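Uncharacterized protein (Cricetid herpesvirus 2, PDB 4ZKQ) probably acts as a secreted viral decoy receptor that binds host chemokines and so blunts chemokine signalling against the virus. Local coordinates at residues 74-79 and 174-179; 145-150 and 236-241; 206-211 and 262-267. One frame throughout, in Å; residues are numbered along the deposited sequence.

Contact 1: 74-79 and 174-179; sequences PLSTDI and AGVCSL
At their closest, S76 CA and V176 CA stand 7.1 Å apart, too far for backbone pairing, and no direct hydrogen bond joins the two segments. The contact sets the loop at the end of one β-sheet against a strand of another: P74 ends strand 68-74 of a four-stranded antiparallel sheet and 75-79 is the loop that follows, while 175-179 begins strand 175-181 of the seven-stranded mixed sheet. Two waters sit between the segments, and 138 Å² is buried in total. One lies 2.8 Å from P74 O and donates to it, reaches L75 O weakly, and sits 2.7 Å from S178 OG. The other donates to L75 O and to V176 O, the latter at 2.7 Å. Both waters have more acceptors nearby than protons to give, so not all of these bonds can be made at once. S178 was modelled in two conformers, and its water bond holds for the one described; there W180 NE1 also bonds to OG. C177, pointing away from the loop, forms a disulfide with C52, and D78 makes salt bridges to K54 and K215. Direct side-chain contact is slight: with V176 CG1 anti to the backbone N (chi1 179°), this methyl reaches S76 OG at 4.2 Å.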
ATOM      1  N   PRO A  74       1.634   3.677  -7.225  1.00 16.01           N
ATOM      2  CA  PRO A  74       2.215   3.318  -5.933  1.00 13.54           C
ATOM      3  C   PRO A  74       2.019   1.836  -5.652  1.00 18.03           C
ATOM      4  O   PRO A  74       0.952   1.313  -5.974  1.00 15.43           O
ATOM      5  CB  PRO A  74       1.420   4.171  -4.951  1.00 17.31           C
ATOM      6  CG  PRO A  74       0.072   4.270  -5.585  1.00 17.28           C
ATOM      7  CD  PRO A  74       0.332   4.350  -7.069  1.00 18.22           C
ATOM      8  N   LEU A  75       3.005   1.167  -5.061  1.00 12.66           N
ATOM      9  CA  LEU A  75       2.823  -0.240  -4.726  1.00 13.35           C
ATOM     10  C   LEU A  75       1.807  -0.364  -3.592  1.00 20.54           C
ATOM     11  O   LEU A  75       1.102  -1.365  -3.504  1.00 19.96           O
ATOM     12  CB  LEU A  75       4.155  -0.907  -4.374  1.00 16.99           C
ATOM     13  CG  LEU A  75       5.157  -1.034  -5.533  1.00 18.07           C
ATOM     14  CD1 LEU A  75       6.267  -2.007  -5.171  1.00 24.58           C
ATOM     15  CD2 LEU A  75       4.520  -1.471  -6.847  1.00 14.59           C
ATOM     16  N   SER A  76       1.708   0.670  -2.755  1.00 15.61           N
ATOM     17  CA  SER A  76       0.605   0.784  -1.799  1.00 23.74           C
ATOM     18  C   SER A  76       0.115   2.238  -1.739  1.00 22.40           C
ATOM     19  O   SER A  76       0.923   3.136  -1.526  1.00 17.81           O
ATOM     20  CB  SER A  76       1.058   0.315  -0.411  1.00 28.89           C
ATOM     21  OG  SER A  76       0.022   0.464   0.545  1.00 50.83           O
ATOM     22  N   THR A  77      -1.183   2.492  -1.923  1.00 19.33           N
ATOM     23  CA  THR A  77      -1.655   3.877  -1.844  1.00 21.93           C
ATOM     24  C   THR A  77      -1.681   4.396  -0.410  1.00 17.97           C
ATOM     25  O   THR A  77      -1.527   5.592  -0.175  1.00 23.35           O
ATOM     26  CB  THR A  77      -3.067   4.070  -2.461  1.00 29.34           C
ATOM     27  OG1 THR A  77      -3.980   3.096  -1.934  1.00 39.53           O
ATOM     28  CG2 THR A  77      -2.981   4.004  -3.988  1.00 41.60           C
ATOM     29  N   ASP A  78      -1.842   3.501   0.555  1.00 15.79           N
ATOM     30  CA  ASP A  78      -2.008   3.953   1.929  1.00 21.56           C
ATOM     31  C   ASP A  78      -0.730   3.836   2.750  1.00 23.70           C
ATOM     32  O   ASP A  78       0.174   3.057   2.436  1.00 21.11           O
ATOM     33  CB  ASP A  78      -3.132   3.175   2.601  1.00 18.75           C
ATOM     34  CG  ASP A  78      -4.417   3.212   1.796  1.00 14.16           C
ATOM     35  OD1 ASP A  78      -4.913   4.323   1.512  1.00 16.71           O
ATOM     36  OD2 ASP A  78      -4.917   2.133   1.443  1.00 17.77           O
ATOM     37  N   ILE A  79      -0.675   4.628   3.811  1.00 18.36           N
ATOM     38  CA  ILE A  79       0.421   4.561   4.751  1.00 43.42           C
ATOM     39  C   ILE A  79       0.048   3.550   5.817  1.00 57.37           C
ATOM     40  O   ILE A  79      -0.982   3.697   6.491  1.00 27.95           O
ATOM     41  CB  ILE A  79       0.712   5.941   5.388  1.00 67.97           C
ATOM     42  CG1 ILE A  79       1.161   6.940   4.318  1.00 53.46           C
ATOM     43  CG2 ILE A  79       1.757   5.830   6.499  1.00 42.75           C
ATOM     44  CD1 ILE A  79       1.475   8.319   4.860  1.00 55.84           C
ATOM     45  N   ALA A 174      -0.557  -9.602   4.853  1.00 12.48           N
ATOM     46  CA  ALA A 174      -1.789  -9.026   4.323  1.00 14.77           C
ATOM     47  C   ALA A 174      -1.643  -8.721   2.834  1.00 16.27           C
ATOM     48  O   ALA A 174      -0.605  -8.229   2.391  1.00 13.67           O
ATOM     49  CB  ALA A 174      -2.159  -7.771   5.090  1.00 16.46           C
ATOM     50  N   GLY A 175      -2.688  -9.028   2.071  1.00 10.43           N
ATOM     51  CA  GLY A 175      -2.729  -8.713   0.658  1.00 17.93           C
ATOM     52  C   GLY A 175      -3.420  -7.387   0.428  1.00 14.38           C
ATOM     53  O   GLY A 175      -4.651  -7.297   0.456  1.00 13.80           O
ATOM     54  N   VAL A 176      -2.621  -6.348   0.214  1.00 12.00           N
ATOM     55  CA  VAL A 176      -3.145  -5.008   0.013  1.00 15.47           C
ATOM     56  C   VAL A 176      -3.101  -4.677  -1.467  1.00 14.20           C
ATOM     57  O   VAL A 176      -2.032  -4.495  -2.047  1.00 14.33           O
ATOM     58  CB  VAL A 176      -2.354  -3.981   0.821  1.00 22.66           C
ATOM     59  CG1 VAL A 176      -2.900  -2.593   0.594  1.00 29.48           C
ATOM     60  CG2 VAL A 176      -2.435  -4.334   2.290  1.00 23.68           C
ATOM     61  N   CYS A 177      -4.277  -4.599  -2.075  1.00 14.11           N
ATOM     62  CA  CYS A 177      -4.363  -4.543  -3.520  1.00 11.63           C
ATOM     63  C   CYS A 177      -4.897  -3.227  -4.045  1.00 11.52           C
ATOM     64  O   CYS A 177      -5.571  -2.479  -3.337  1.00 10.91           O
ATOM     65  CB  CYS A 177      -5.228  -5.690  -4.018  1.00 10.89           C
ATOM     66  SG  CYS A 177      -4.538  -7.279  -3.515  1.00 13.72           S
ATOM     67  N   SER A 178      -4.580  -2.937  -5.298  0.57  8.92           N
ATOM     68  CA  SER A 178      -5.122  -1.761  -5.946  0.57 13.67           C
ATOM     69  C   SER A 178      -5.445  -2.095  -7.388  0.57 11.71           C
ATOM     70  O   SER A 178      -4.695  -2.803  -8.055  0.57 13.14           O
ATOM     71  CB  SER A 178      -4.144  -0.591  -5.859  0.57 16.15           C
ATOM     72  OG  SER A 178      -2.908  -0.916  -6.451  0.57 10.80           O
ATOM     73  N   LEU A 179      -6.583  -1.593  -7.851  1.00  9.49           N
ATOM     74  CA  LEU A 179      -7.048  -1.855  -9.204  1.00 11.36           C
ATOM     75  C   LEU A 179      -7.236  -0.536  -9.930  1.00 12.32           C
ATOM     76  O   LEU A 179      -8.109   0.255  -9.579  1.00 13.41           O
ATOM     77  CB  LEU A 179      -8.340  -2.671  -9.189  1.00 15.77           C
ATOM     78  CG  LEU A 179      -8.832  -3.177 -10.550  1.00 14.33           C
ATOM     79  CD1 LEU A 179      -7.778  -4.054 -11.199  1.00 15.22           C
ATOM     80  CD2 LEU A 179     -10.128  -3.950 -10.359  1.00 22.21           C
TER
HETATM   81  O   HOH W   1      -1.158   0.031  -4.629  1.00 32.70           O
HETATM   82  O   HOH W   2      -1.417  -2.112  -3.205  1.00 18.97           O

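Contact 2: 145-150 and 236-241; sequences ESLAVL and RVLLTA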
ATOM      1  N   GLU A 145       6.487   2.537  -0.051  1.00 22.39           N
ATOM      2  CA  GLU A 145       6.549   3.794  -0.786  1.00 31.54           C
ATOM      3  C   GLU A 145       7.013   3.613  -2.229  1.00 23.44           C
ATOM      4  O   GLU A 145       7.047   4.571  -3.004  1.00 21.23           O
ATOM      5  CB  GLU A 145       7.484   4.763  -0.058  1.00 35.88           C
ATOM      6  CG  GLU A 145       7.309   4.752   1.454  1.00 33.73           C
ATOM      7  CD  GLU A 145       7.896   5.978   2.118  1.00 36.32           C
ATOM      8  OE1 GLU A 145       9.012   5.881   2.668  1.00 42.08           O
ATOM      9  OE2 GLU A 145       7.237   7.039   2.086  1.00 39.12           O
ATOM     10  N   SER A 146       7.362   2.387  -2.594  1.00 18.33           N
ATOM     11  CA  SER A 146       7.909   2.130  -3.920  1.00 18.22           C
ATOM     12  C   SER A 146       6.864   2.280  -5.004  1.00 17.22           C
ATOM     13  O   SER A 146       5.668   2.380  -4.725  1.00 16.04           O
ATOM     14  CB  SER A 146       8.520   0.729  -3.983  1.00 16.69           C
ATOM     15  OG  SER A 146       9.507   0.584  -2.986  1.00 24.78           O
ATOM     16  N   LEU A 147       7.335   2.292  -6.247  1.00 15.30           N
ATOM     17  CA  LEU A 147       6.496   2.574  -7.394  1.00 16.31           C
ATOM     18  C   LEU A 147       6.666   1.534  -8.483  1.00 15.84           C
ATOM     19  O   LEU A 147       7.714   0.902  -8.600  1.00 16.40           O
ATOM     20  CB  LEU A 147       6.830   3.951  -7.962  1.00 18.18           C
ATOM     21  CG  LEU A 147       6.913   5.096  -6.959  1.00 20.59           C
ATOM     22  CD1 LEU A 147       7.451   6.322  -7.662  1.00 22.17           C
ATOM     23  CD2 LEU A 147       5.551   5.366  -6.337  1.00 18.95           C
ATOM     24  N   ALA A 148       5.612   1.365  -9.267  1.00 12.72           N
ATOM     25  CA  ALA A 148       5.673   0.615 -10.503  1.00 14.95           C
ATOM     26  C   ALA A 148       5.447   1.617 -11.613  1.00 18.42           C
ATOM     27  O   ALA A 148       4.565   2.468 -11.508  1.00 17.69           O
ATOM     28  CB  ALA A 148       4.640  -0.476 -10.542  1.00 15.50           C
ATOM     29  N   VAL A 149       6.256   1.524 -12.660  1.00 16.39           N
ATOM     30  CA  VAL A 149       6.176   2.453 -13.772  1.00 16.59           C
ATOM     31  C   VAL A 149       5.934   1.655 -15.033  1.00 18.13           C
ATOM     32  O   VAL A 149       6.622   0.674 -15.295  1.00 16.74           O
ATOM     33  CB  VAL A 149       7.456   3.300 -13.901  1.00 18.81           C
ATOM     34  CG1 VAL A 149       7.312   4.323 -15.018  1.00 19.80           C
ATOM     35  CG2 VAL A 149       7.748   4.003 -12.596  1.00 16.05           C
ATOM     36  N   LEU A 150       4.926   2.062 -15.793  1.00 13.99           N
ATOM     37  CA  LEU A 150       4.610   1.424 -17.058  1.00 15.09           C
ATOM     38  C   LEU A 150       4.879   2.401 -18.182  1.00 21.48           C
ATOM     39  O   LEU A 150       4.579   3.588 -18.058  1.00 18.95           O
ATOM     40  CB  LEU A 150       3.154   0.963 -17.102  1.00 17.15           C
ATOM     41  CG  LEU A 150       2.751  -0.102 -16.079  1.00 19.63           C
ATOM     42  CD1 LEU A 150       2.360   0.559 -14.774  1.00 21.18           C
ATOM     43  CD2 LEU A 150       1.613  -0.925 -16.628  1.00 26.56           C
ATOM     44  N   ARG A 236      -2.164  12.154  -0.319  1.00 23.67           N
ATOM     45  CA  ARG A 236      -0.743  11.819  -0.343  1.00 25.20           C
ATOM     46  C   ARG A 236      -0.174  12.327  -1.660  1.00 23.37           C
ATOM     47  O   ARG A 236      -0.772  12.125  -2.717  1.00 22.72           O
ATOM     48  CB  ARG A 236      -0.551  10.303  -0.179  1.00 26.90           C
ATOM     49  CG  ARG A 236       0.860   9.768  -0.413  1.00 33.09           C
ATOM     50  CD  ARG A 236       0.963   8.280  -0.026  1.00 33.80           C
ATOM     51  NE  ARG A 236       2.214   7.685  -0.504  1.00 41.06           N
ATOM     52  CZ  ARG A 236       2.322   6.504  -1.114  1.00 41.65           C
ATOM     53  NH1 ARG A 236       1.256   5.746  -1.332  1.00 28.72           N
ATOM     54  NH2 ARG A 236       3.516   6.076  -1.512  1.00 37.99           N
ATOM     55  N   VAL A 237       0.963  13.012  -1.593  1.00 23.74           N
ATOM     56  CA  VAL A 237       1.606  13.524  -2.795  1.00 19.84           C
ATOM     57  C   VAL A 237       2.958  12.863  -2.974  1.00 26.71           C
ATOM     58  O   VAL A 237       3.824  12.948  -2.103  1.00 29.61           O
ATOM     59  CB  VAL A 237       1.784  15.055  -2.752  1.00 26.81           C
ATOM     60  CG1 VAL A 237       2.533  15.536  -3.987  1.00 32.70           C
ATOM     61  CG2 VAL A 237       0.436  15.744  -2.659  1.00 29.97           C
ATOM     62  N   LEU A 238       3.121  12.191  -4.106  1.00 29.47           N
ATOM     63  CA  LEU A 238       4.397  11.595  -4.471  1.00 29.10           C
ATOM     64  C   LEU A 238       5.153  12.560  -5.357  1.00 29.85           C
ATOM     65  O   LEU A 238       4.585  13.119  -6.291  1.00 28.81           O
ATOM     66  CB  LEU A 238       4.202  10.279  -5.214  1.00 25.29           C
ATOM     67  CG  LEU A 238       3.098   9.346  -4.730  1.00 28.39           C
ATOM     68  CD1 LEU A 238       3.039   8.126  -5.625  1.00 30.46           C
ATOM     69  CD2 LEU A 238       3.332   8.944  -3.299  1.00 34.39           C
ATOM     70  N   LEU A 239       6.433  12.748  -5.068  1.00 27.74           N
ATOM     71  CA  LEU A 239       7.301  13.501  -5.953  1.00 21.36           C
ATOM     72  C   LEU A 239       8.365  12.556  -6.486  1.00 22.24           C
ATOM     73  O   LEU A 239       9.183  12.040  -5.728  1.00 23.37           O
ATOM     74  CB  LEU A 239       7.924  14.691  -5.226  1.00 33.63           C
ATOM     75  CG  LEU A 239       8.667  15.683  -6.126  1.00 40.22           C
ATOM     76  CD1 LEU A 239       7.747  16.284  -7.185  1.00 35.32           C
ATOM     77  CD2 LEU A 239       9.305  16.778  -5.286  1.00 47.34           C
ATOM     78  N   THR A 240       8.325  12.322  -7.793  1.00 20.55           N
ATOM     79  CA  THR A 240       9.122  11.282  -8.420  1.00 22.79           C
ATOM     80  C   THR A 240       9.966  11.810  -9.571  1.00 23.94           C
ATOM     81  O   THR A 240       9.450  12.489 -10.455  1.00 24.56           O
ATOM     82  CB  THR A 240       8.222  10.159  -8.960  1.00 21.93           C
ATOM     83  OG1 THR A 240       7.300   9.752  -7.942  1.00 22.76           O
ATOM     84  CG2 THR A 240       9.062   8.974  -9.393  1.00 24.88           C
ATOM     85  N   ALA A 241      11.254  11.470  -9.560  1.00 20.93           N
ATOM     86  CA  ALA A 241      12.152  11.738 -10.686  1.00 24.94           C
ATOM     87  C   ALA A 241      12.321  10.502 -11.565  1.00 22.37           C
ATOM     88  O   ALA A 241      12.716   9.444 -11.082  1.00 24.99           O
ATOM     89  CB  ALA A 241      13.511  12.203 -10.179  1.00 24.10           C
TER
HETATM   90  O   HOH W   3       6.487   7.263  -2.635  1.00 39.60           O
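R236 meets E145 at the start of a sheet-on-sheet packing, in which the opening of strand 147-152 lies over strand 233-244 of a separate sheet, the one that holds strands 206-223 and 233-244. The CA spacings, 8.9 Å for E145 to L238 and 9.2 Å for L147 to T240, are those of side-chain packing, not of backbone pairing. Along 236-241 the β-alternation sends R236, L238 and T240 toward the other segment and L239 away from it.

R236 comes first. Its chain is extended from CG to NE, with CG anti to the backbone N (chi1 170°), and this carries the guanidinium across to E145, where NH2 lies obliquely 3.9 Å from E145 CA. NH1 hydrogen-bonds to S76 O, whereas 145-150 offers the guanidinium no direct hydrogen bond. A water donates to E145 O at 2.8 Å and accepts a weak bond from NH2. The carboxylate of E145 makes no salt bridge here: OE2 is 5.3 Å from NH2 of R236, so any attraction is probably long-range.

L238 follows, its side chain sliding past that of L147 in the opposite direction, and the methyls L238 CD1 and L147 CD2 pack at 3.8 Å. Backbone N of L147 is tied to Y261 OH, while its side chain also rests on V72 and H263.

T240 completes the row, reaching tip to tip toward L147. Both ends of its fork touch one methyl: L147 CD1 lies 3.4 Å from T240 OG1 and 3.6 Å from T240 CG2.

Contact 3: 206-211 and 262-267; sequences QTCIAT and VHLIDS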
ATOM      1  N   GLN A 206      16.511  13.911 -16.453  1.00 31.74           N
ATOM      2  CA  GLN A 206      15.659  13.870 -15.281  1.00 33.14           C
ATOM      3  C   GLN A 206      14.349  14.596 -15.527  1.00 38.56           C
ATOM      4  O   GLN A 206      14.323  15.738 -15.986  1.00 27.66           O
ATOM      5  CB  GLN A 206      16.369  14.468 -14.072  1.00 35.64           C
ATOM      6  CG  GLN A 206      15.546  14.372 -12.799  1.00 34.11           C
ATOM      7  CD  GLN A 206      16.367  14.574 -11.546  1.00 37.56           C
ATOM      8  OE1 GLN A 206      17.498  14.097 -11.445  1.00 34.00           O
ATOM      9  NE2 GLN A 206      15.798  15.282 -10.580  1.00 33.50           N
ATOM     10  N   THR A 207      13.266  13.898 -15.218  1.00 29.48           N
ATOM     11  CA  THR A 207      11.914  14.392 -15.416  1.00 34.26           C
ATOM     12  C   THR A 207      11.153  14.196 -14.116  1.00 32.44           C
ATOM     13  O   THR A 207      11.094  13.082 -13.598  1.00 26.92           O
ATOM     14  CB  THR A 207      11.215  13.646 -16.564  1.00 32.22           C
ATOM     15  OG1 THR A 207      12.023  13.728 -17.744  1.00 35.70           O
ATOM     16  CG2 THR A 207       9.840  14.232 -16.851  1.00 35.33           C
ATOM     17  N   CYS A 208      10.591  15.277 -13.582  1.00 25.16           N
ATOM     18  CA  CYS A 208       9.924  15.230 -12.286  1.00 32.44           C
ATOM     19  C   CYS A 208       8.406  15.248 -12.430  1.00 34.81           C
ATOM     20  O   CYS A 208       7.843  16.031 -13.199  1.00 28.82           O
ATOM     21  CB  CYS A 208      10.385  16.390 -11.407  1.00 29.45           C
ATOM     22  SG  CYS A 208      12.138  16.305 -10.977  1.00 31.93           S
ATOM     23  N   ILE A 209       7.762  14.363 -11.675  1.00 26.17           N
ATOM     24  CA  ILE A 209       6.315  14.180 -11.714  1.00 23.36           C
ATOM     25  C   ILE A 209       5.757  14.238 -10.309  1.00 28.80           C
ATOM     26  O   ILE A 209       6.286  13.590  -9.401  1.00 24.73           O
ATOM     27  CB  ILE A 209       5.913  12.824 -12.325  1.00 31.31           C
ATOM     28  CG1 ILE A 209       6.533  12.633 -13.706  1.00 33.35           C
ATOM     29  CG2 ILE A 209       4.387  12.688 -12.409  1.00 29.39           C
ATOM     30  CD1 ILE A 209       7.136  11.262 -13.866  1.00 41.02           C
ATOM     31  N   ALA A 210       4.685  15.007 -10.140  1.00 23.47           N
ATOM     32  CA  ALA A 210       3.928  15.014  -8.902  1.00 20.60           C
ATOM     33  C   ALA A 210       2.673  14.173  -9.105  1.00 24.30           C
ATOM     34  O   ALA A 210       1.923  14.394 -10.054  1.00 22.69           O
ATOM     35  CB  ALA A 210       3.569  16.431  -8.489  1.00 30.16           C
ATOM     36  N   THR A 211       2.475  13.189  -8.231  1.00 26.12           N
ATOM     37  CA  THR A 211       1.278  12.355  -8.257  1.00 24.83           C
ATOM     38  C   THR A 211       0.521  12.578  -6.962  1.00 20.55           C
ATOM     39  O   THR A 211       1.048  12.320  -5.884  1.00 23.25           O
ATOM     40  CB  THR A 211       1.614  10.856  -8.414  1.00 25.00           C
ATOM     41  OG1 THR A 211       2.262  10.641  -9.671  1.00 22.18           O
ATOM     42  CG2 THR A 211       0.342   9.996  -8.358  1.00 17.20           C
ATOM     43  N   VAL A 262      13.730   7.868  -8.925  1.00 20.32           N
ATOM     44  CA  VAL A 262      14.237   8.237  -7.614  1.00 20.11           C
ATOM     45  C   VAL A 262      13.149   9.016  -6.889  1.00 19.67           C
ATOM     46  O   VAL A 262      12.444   9.813  -7.507  1.00 23.76           O
ATOM     47  CB  VAL A 262      15.528   9.091  -7.719  1.00 28.29           C
ATOM     48  CG1 VAL A 262      15.936   9.632  -6.361  1.00 31.52           C
ATOM     49  CG2 VAL A 262      16.658   8.273  -8.313  1.00 32.87           C
ATOM     50  N   HIS A 263      12.996   8.765  -5.590  1.00 22.32           N
ATOM     51  CA  HIS A 263      12.095   9.555  -4.755  1.00 23.99           C
ATOM     52  C   HIS A 263      12.697  10.927  -4.468  1.00 33.28           C
ATOM     53  O   HIS A 263      13.873  11.024  -4.124  1.00 25.64           O
ATOM     54  CB  HIS A 263      11.811   8.847  -3.425  1.00 30.18           C
ATOM     55  CG  HIS A 263      11.109   7.534  -3.568  1.00 26.74           C
ATOM     56  ND1 HIS A 263       9.824   7.424  -4.065  1.00 27.35           N
ATOM     57  CD2 HIS A 263      11.501   6.276  -3.268  1.00 34.64           C
ATOM     58  CE1 HIS A 263       9.465   6.160  -4.071  1.00 33.28           C
ATOM     59  NE2 HIS A 263      10.465   5.432  -3.592  1.00 35.35           N
ATOM     60  N   LEU A 264      11.889  11.976  -4.593  1.00 26.41           N
ATOM     61  CA  LEU A 264      12.315  13.329  -4.232  1.00 35.29           C
ATOM     62  C   LEU A 264      11.636  13.788  -2.940  1.00 43.40           C
ATOM     63  O   LEU A 264      10.545  13.329  -2.605  1.00 57.14           O
ATOM     64  CB  LEU A 264      12.008  14.306  -5.368  1.00 35.94           C
ATOM     65  CG  LEU A 264      12.638  13.962  -6.718  1.00 34.62           C
ATOM     66  CD1 LEU A 264      12.116  14.906  -7.790  1.00 38.47           C
ATOM     67  CD2 LEU A 264      14.159  14.012  -6.643  1.00 37.15           C
ATOM     68  N   ILE A 265      12.292  14.694  -2.221  1.00 57.63           N
ATOM     69  CA  ILE A 265      11.791  15.194  -0.941  1.00 70.37           C
ATOM     70  C   ILE A 265      10.765  16.307  -1.154  1.00 93.45           C
ATOM     71  O   ILE A 265      10.771  16.972  -2.190  1.00 95.98           O
ATOM     72  CB  ILE A 265      12.943  15.736  -0.055  1.00 77.50           C
ATOM     73  CG1 ILE A 265      14.107  14.741  -0.003  1.00 89.12           C
ATOM     74  CG2 ILE A 265      12.448  16.031   1.359  1.00 80.60           C
ATOM     75  CD1 ILE A 265      15.367  15.302   0.635  1.00 88.10           C
ATOM     76  N   ASP A 266       9.886  16.507  -0.175  1.00107.47           N
ATOM     77  CA  ASP A 266       8.923  17.606  -0.220  1.00118.80           C
ATOM     78  C   ASP A 266       9.634  18.964  -0.224  1.00127.73           C
ATOM     79  O   ASP A 266      10.713  19.113   0.352  1.00122.28           O
ATOM     80  CB  ASP A 266       7.941  17.519   0.959  1.00128.63           C
ATOM     81  CG  ASP A 266       8.629  17.257   2.294  1.00141.23           C
ATOM     82  OD1 ASP A 266       9.778  17.706   2.486  1.00147.81           O
ATOM     83  OD2 ASP A 266       8.013  16.599   3.160  1.00126.12           O
ATOM     84  N   SER A 267       9.030  19.947  -0.886  1.00137.81           N
ATOM     85  CA  SER A 267       9.621  21.281  -0.989  1.00142.54           C
ATOM     86  C   SER A 267       9.740  21.938   0.382  1.00138.14           C
ATOM     87  O   SER A 267      10.787  22.482   0.734  1.00121.37           O
ATOM     88  CB  SER A 267       8.797  22.163  -1.931  1.00122.27           C
ATOM     89  OG  SER A 267       7.462  22.299  -1.473  1.00110.26           O
TER
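L264 lays one methyl of its fork against the disulfide sulfur of C208, with L264 CD1 only 3.5 Å from C208 SG. The approach is broadside: seen from SG, the directions to CD1 and to C208 CB open to about 103°, so the methyl meets the flank of the sulfur and does not continue the CB-SG bond. An extended L264 chain (chi2 173°) brings CD1 onto the sulfur and turns the other methyl, CD2, to Q206, whose NE2 is 4.4 Å from it.

That second touch is loose, a methyl beside an amide nitrogen, and the polar hold on Q206 comes from outside: its OE1 accepts hydrogen bonds from V202 N and L203 N. Having two donors on OE1 probably helps to hold the amide's rotation, with NE2 left on the side of L264. The sulfur is fixed as well, because C208 is disulfide-bonded to C197. Just 86 Å² is buried over both sides, and more than half belongs to L264; beyond it the chain at 265-267 is poorly ordered.

The CA atoms of C208 and L264 are 8.6 Å apart, consistent with a contact that reaches from L264 across an intervening strand. That strand, 233-244, runs between 206-223 and 260-263 and pairs antiparallel with each, so L264 reaches C208 while packing on L239 and A241 of strand 233-244, and strand 190-195 flanks the far edge of 206-223 and sets V195 beside C208.

In the fold
Along the chain the segments come in the order 74-79, 145-150, 174-179, 206-211, 236-241, 262-267, so contact 2 alternates with both others while contact 1 closes before contact 3 opens. The centre of contact 2 lies about 13 Å from that of contact 1 and about 8 Å from that of contact 3. L75 N and S146 O, 2.9 Å apart, form a probable hydrogen bond just beyond the ends of neighbouring strands 68-74 and 147-152. Toward contact 3, T240 O is 2.8 Å from I209 N. Contact 1 joins the seven- and four-stranded sheets, contact 2 joins the four-stranded sheet to the one with 206-223 and 233-244, and contact 3 lies within that last sheet.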